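Local coordinates for putative lipoprotein (Bacteroides ovatus, PDB 3OQQ) that is of unknown function but is probably an extracellular lipoprotein, built largely of antiparallel beta strands, that holds several calcium ions, at residues A19-K29 with L105-G119. Numbering follows the deposited sequence.
Sequences ASTLVNVYSDK and LPEDAVQPTNETDQG. With CA (calcium ion), chain E.
T21 and T116 join a type I beta turn, A19 to L22, to the long calcium-binding loop between strands 96-104 and 122-131; turn and irregular loop meet through one threonine and one shared carbonyl. Of the turn's residues, T21 is the most extensively covered by the loop, and its side chain can be followed atom by atom. Its CB lies 3.5 Å from T116 OG1. From there OG1, anti to the backbone N (chi1 -164°), reaches V110 O at 2.6 Å and donates from above the carbonyl plane, while P112 CD packs 3.4 Å from the same OG1. The methyl CG2 lies 3.1 Å from T116 O and also touches P112 CB and D117 CB. The backbone of T21 adds a nearly straight bond, N to T116 O (2.9 Å, 169°), and A19 N gives that oxygen a second, weak one. A water probably links T21 O and V110 O. Beside the threonine, L22 CD1 touches G119 CA and CD2 touches D117 O, and V23 CG1 meets L105 CD1. The D117 carboxylate binds calcium through both oxygens, alongside N114 and Q164. The metal lies 2.5 Å from D117 OD1 and 2.2 Å from N114 OD1.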
# COMPACT_ATOMS: atom_id res chain seq x y z
N ALA A 19 12.81 -6.19 -24.96
CA ALA A 19 12.74 -5.87 -23.52
C ALA A 19 13.92 -6.48 -22.70
O ALA A 19 14.05 -6.19 -21.50
CB ALA A 19 11.42 -6.35 -22.95
N SER A 20 14.81 -7.27 -23.36
CA SER A 20 15.93 -7.96 -22.72
C SER A 20 17.01 -7.00 -22.15
O SER A 20 17.76 -7.43 -21.29
CB SER A 20 16.57 -8.96 -23.66
OG SER A 20 17.08 -8.34 -24.83
N THR A 21 17.06 -5.71 -22.58
CA THR A 21 18.08 -4.80 -22.03
C THR A 21 17.62 -4.13 -20.75
O THR A 21 18.45 -3.67 -19.96
CB THR A 21 18.50 -3.74 -23.05
OG1 THR A 21 19.73 -3.17 -22.58
CG2 THR A 21 17.45 -2.61 -23.21
N LEU A 22 16.30 -4.04 -20.57
CA LEU A 22 15.72 -3.37 -19.41
C LEU A 22 16.09 -4.10 -18.12
O LEU A 22 16.33 -5.31 -18.13
CB LEU A 22 14.21 -3.22 -19.56
CG LEU A 22 13.74 -2.68 -20.92
CD1 LEU A 22 12.25 -2.66 -20.99
CD2 LEU A 22 14.26 -1.29 -21.17
N VAL A 23 16.23 -3.33 -17.03
CA VAL A 23 16.70 -3.88 -15.76
C VAL A 23 15.62 -3.78 -14.66
O VAL A 23 14.70 -2.98 -14.74
CB VAL A 23 18.05 -3.23 -15.31
CG1 VAL A 23 19.16 -3.47 -16.35
CG2 VAL A 23 17.89 -1.73 -15.03
N ASN A 24 15.81 -4.57 -13.61
CA ASN A 24 14.94 -4.55 -12.44
C ASN A 24 15.77 -4.20 -11.22
O ASN A 24 16.88 -4.69 -11.10
CB ASN A 24 14.25 -5.89 -12.28
CG ASN A 24 13.29 -6.16 -13.41
OD1 ASN A 24 12.47 -5.33 -13.78
ND2 ASN A 24 13.42 -7.32 -14.02
N VAL A 25 15.26 -3.29 -10.37
CA VAL A 25 15.95 -2.84 -9.16
C VAL A 25 15.16 -3.31 -7.94
O VAL A 25 13.94 -3.11 -7.90
CB VAL A 25 16.19 -1.31 -9.16
CG1 VAL A 25 16.95 -0.86 -7.91
CG2 VAL A 25 16.91 -0.86 -10.44
N TYR A 26 15.84 -3.96 -6.98
CA TYR A 26 15.24 -4.54 -5.76
C TYR A 26 15.90 -3.98 -4.50
O TYR A 26 17.07 -3.61 -4.53
CB TYR A 26 15.43 -6.09 -5.76
CG TYR A 26 14.87 -6.79 -6.98
CD1 TYR A 26 15.62 -6.90 -8.16
CD2 TYR A 26 13.62 -7.38 -6.95
CE1 TYR A 26 15.09 -7.50 -9.29
CE2 TYR A 26 13.07 -7.99 -8.09
CZ TYR A 26 13.82 -8.06 -9.25
OH TYR A 26 13.31 -8.70 -10.35
N SER A 27 15.16 -3.95 -3.38
CA SER A 27 15.73 -3.50 -2.09
C SER A 27 16.42 -4.68 -1.36
O SER A 27 17.03 -4.47 -0.32
CB SER A 27 14.64 -2.89 -1.22
OG SER A 27 13.63 -3.86 -0.95
N ASP A 28 16.31 -5.91 -1.92
CA ASP A 28 16.87 -7.15 -1.35
C ASP A 28 17.65 -7.95 -2.39
O ASP A 28 17.23 -7.97 -3.55
CB ASP A 28 15.73 -8.06 -0.83
CG ASP A 28 14.89 -7.54 0.32
OD1 ASP A 28 14.30 -6.44 0.19
OD2 ASP A 28 14.73 -8.27 1.32
N LYS A 29 18.73 -8.67 -1.96
CA LYS A 29 19.54 -9.59 -2.77
C LYS A 29 18.65 -10.59 -3.49
O LYS A 29 18.92 -10.99 -4.63
CB LYS A 29 20.55 -10.35 -1.88
CG LYS A 29 21.80 -9.58 -1.51
CD LYS A 29 22.53 -10.21 -0.33
CE LYS A 29 23.67 -9.35 0.15
NZ LYS A 29 24.42 -10.00 1.26
N LEU A 105 25.13 0.23 -16.69
CA LEU A 105 25.13 -1.10 -17.27
C LEU A 105 26.54 -1.71 -17.36
O LEU A 105 27.39 -1.17 -18.08
CB LEU A 105 24.50 -1.04 -18.67
CG LEU A 105 23.33 -1.92 -19.01
CD1 LEU A 105 22.23 -1.85 -17.95
CD2 LEU A 105 22.77 -1.53 -20.35
N PRO A 106 26.79 -2.87 -16.68
CA PRO A 106 28.09 -3.55 -16.81
C PRO A 106 28.34 -3.94 -18.27
O PRO A 106 27.40 -4.01 -19.05
CB PRO A 106 27.93 -4.78 -15.91
CG PRO A 106 26.87 -4.39 -14.94
CD PRO A 106 25.90 -3.64 -15.79
N GLU A 107 29.60 -4.18 -18.64
CA GLU A 107 29.98 -4.49 -20.02
C GLU A 107 29.45 -5.85 -20.53
O GLU A 107 29.40 -6.04 -21.75
CB GLU A 107 31.51 -4.44 -20.18
CG GLU A 107 32.10 -3.03 -20.20
CD GLU A 107 31.61 -2.05 -21.26
OE1 GLU A 107 31.24 -2.50 -22.37
OE2 GLU A 107 31.61 -0.83 -20.97
N ASP A 108 29.09 -6.77 -19.63
CA ASP A 108 28.54 -8.07 -20.02
C ASP A 108 26.99 -8.06 -20.09
O ASP A 108 26.37 -9.11 -20.23
CB ASP A 108 29.04 -9.16 -19.04
CG ASP A 108 28.55 -9.01 -17.61
OD1 ASP A 108 28.00 -7.94 -17.26
OD2 ASP A 108 28.66 -9.97 -16.86
N ALA A 109 26.36 -6.87 -19.99
CA ALA A 109 24.91 -6.76 -20.03
C ALA A 109 24.38 -6.75 -21.45
O ALA A 109 25.13 -6.41 -22.39
CB ALA A 109 24.47 -5.49 -19.33
N VAL A 110 23.07 -7.08 -21.62
CA VAL A 110 22.40 -6.93 -22.92
C VAL A 110 22.36 -5.41 -23.18
O VAL A 110 21.81 -4.66 -22.37
CB VAL A 110 21.00 -7.59 -23.05
CG1 VAL A 110 20.35 -7.21 -24.39
CG2 VAL A 110 21.10 -9.11 -22.93
N GLN A 111 23.04 -4.97 -24.24
CA GLN A 111 23.16 -3.56 -24.57
C GLN A 111 21.87 -3.02 -25.22
O GLN A 111 21.28 -3.70 -26.06
CB GLN A 111 24.37 -3.30 -25.47
CG GLN A 111 25.72 -3.58 -24.76
CD GLN A 111 25.91 -2.76 -23.50
OE1 GLN A 111 25.88 -1.52 -23.52
NE2 GLN A 111 26.08 -3.42 -22.37
N PRO A 112 21.41 -1.82 -24.81
CA PRO A 112 20.15 -1.31 -25.35
C PRO A 112 20.23 -0.86 -26.80
O PRO A 112 21.23 -0.28 -27.24
CB PRO A 112 19.78 -0.16 -24.41
CG PRO A 112 21.04 0.26 -23.78
CD PRO A 112 21.97 -0.90 -23.79
N THR A 113 19.17 -1.23 -27.54
CA THR A 113 18.82 -0.86 -28.92
C THR A 113 17.31 -0.86 -28.95
O THR A 113 16.69 -1.37 -28.02
CB THR A 113 19.42 -1.73 -30.02
OG1 THR A 113 18.97 -3.08 -29.88
CG2 THR A 113 20.94 -1.64 -30.11
N ASN A 114 16.71 -0.32 -30.02
CA ASN A 114 15.25 -0.31 -30.11
C ASN A 114 14.69 -1.76 -30.28
O ASN A 114 13.50 -1.99 -30.09
CB ASN A 114 14.77 0.63 -31.21
CG ASN A 114 14.78 2.09 -30.77
OD1 ASN A 114 14.16 2.46 -29.77
ND2 ASN A 114 15.47 2.95 -31.51
N GLU A 115 15.58 -2.73 -30.58
CA GLU A 115 15.29 -4.16 -30.72
C GLU A 115 15.16 -4.83 -29.33
O GLU A 115 14.42 -5.81 -29.20
CB GLU A 115 16.41 -4.84 -31.56
CG GLU A 115 16.32 -6.36 -31.72
CD GLU A 115 17.37 -7.05 -32.58
OE1 GLU A 115 18.58 -6.75 -32.43
OE2 GLU A 115 16.98 -7.94 -33.37
N THR A 116 15.86 -4.28 -28.28
CA THR A 116 15.93 -4.86 -26.93
C THR A 116 15.35 -3.98 -25.77
O THR A 116 15.35 -4.44 -24.62
CB THR A 116 17.40 -5.18 -26.60
OG1 THR A 116 18.14 -3.96 -26.51
CG2 THR A 116 18.04 -6.08 -27.63
N ASP A 117 14.84 -2.76 -26.06
CA ASP A 117 14.33 -1.86 -25.00
C ASP A 117 12.79 -1.71 -24.98
O ASP A 117 12.28 -0.75 -24.41
CB ASP A 117 14.98 -0.46 -25.19
CG ASP A 117 14.49 0.34 -26.41
OD1 ASP A 117 13.70 -0.22 -27.22
OD2 ASP A 117 14.90 1.51 -26.56
N GLN A 118 12.07 -2.61 -25.65
CA GLN A 118 10.61 -2.47 -25.76
C GLN A 118 9.89 -2.88 -24.47
O GLN A 118 9.46 -4.03 -24.32
CB GLN A 118 10.08 -3.25 -26.97
CG GLN A 118 10.57 -2.73 -28.32
CD GLN A 118 10.31 -3.72 -29.43
OE1 GLN A 118 9.22 -4.29 -29.55
NE2 GLN A 118 11.31 -3.94 -30.28
N GLY A 119 9.76 -1.93 -23.55
CA GLY A 119 9.10 -2.15 -22.27
C GLY A 119 8.86 -0.86 -21.52
O GLY A 119 9.62 0.11 -21.68
CA CA E . 12.83 1.88 -28.17
O HOH W 1 20.81 -4.89 -19.89
O HOH W 2 11.84 0.31 -29.31
O HOH W 3 10.98 1.90 -26.27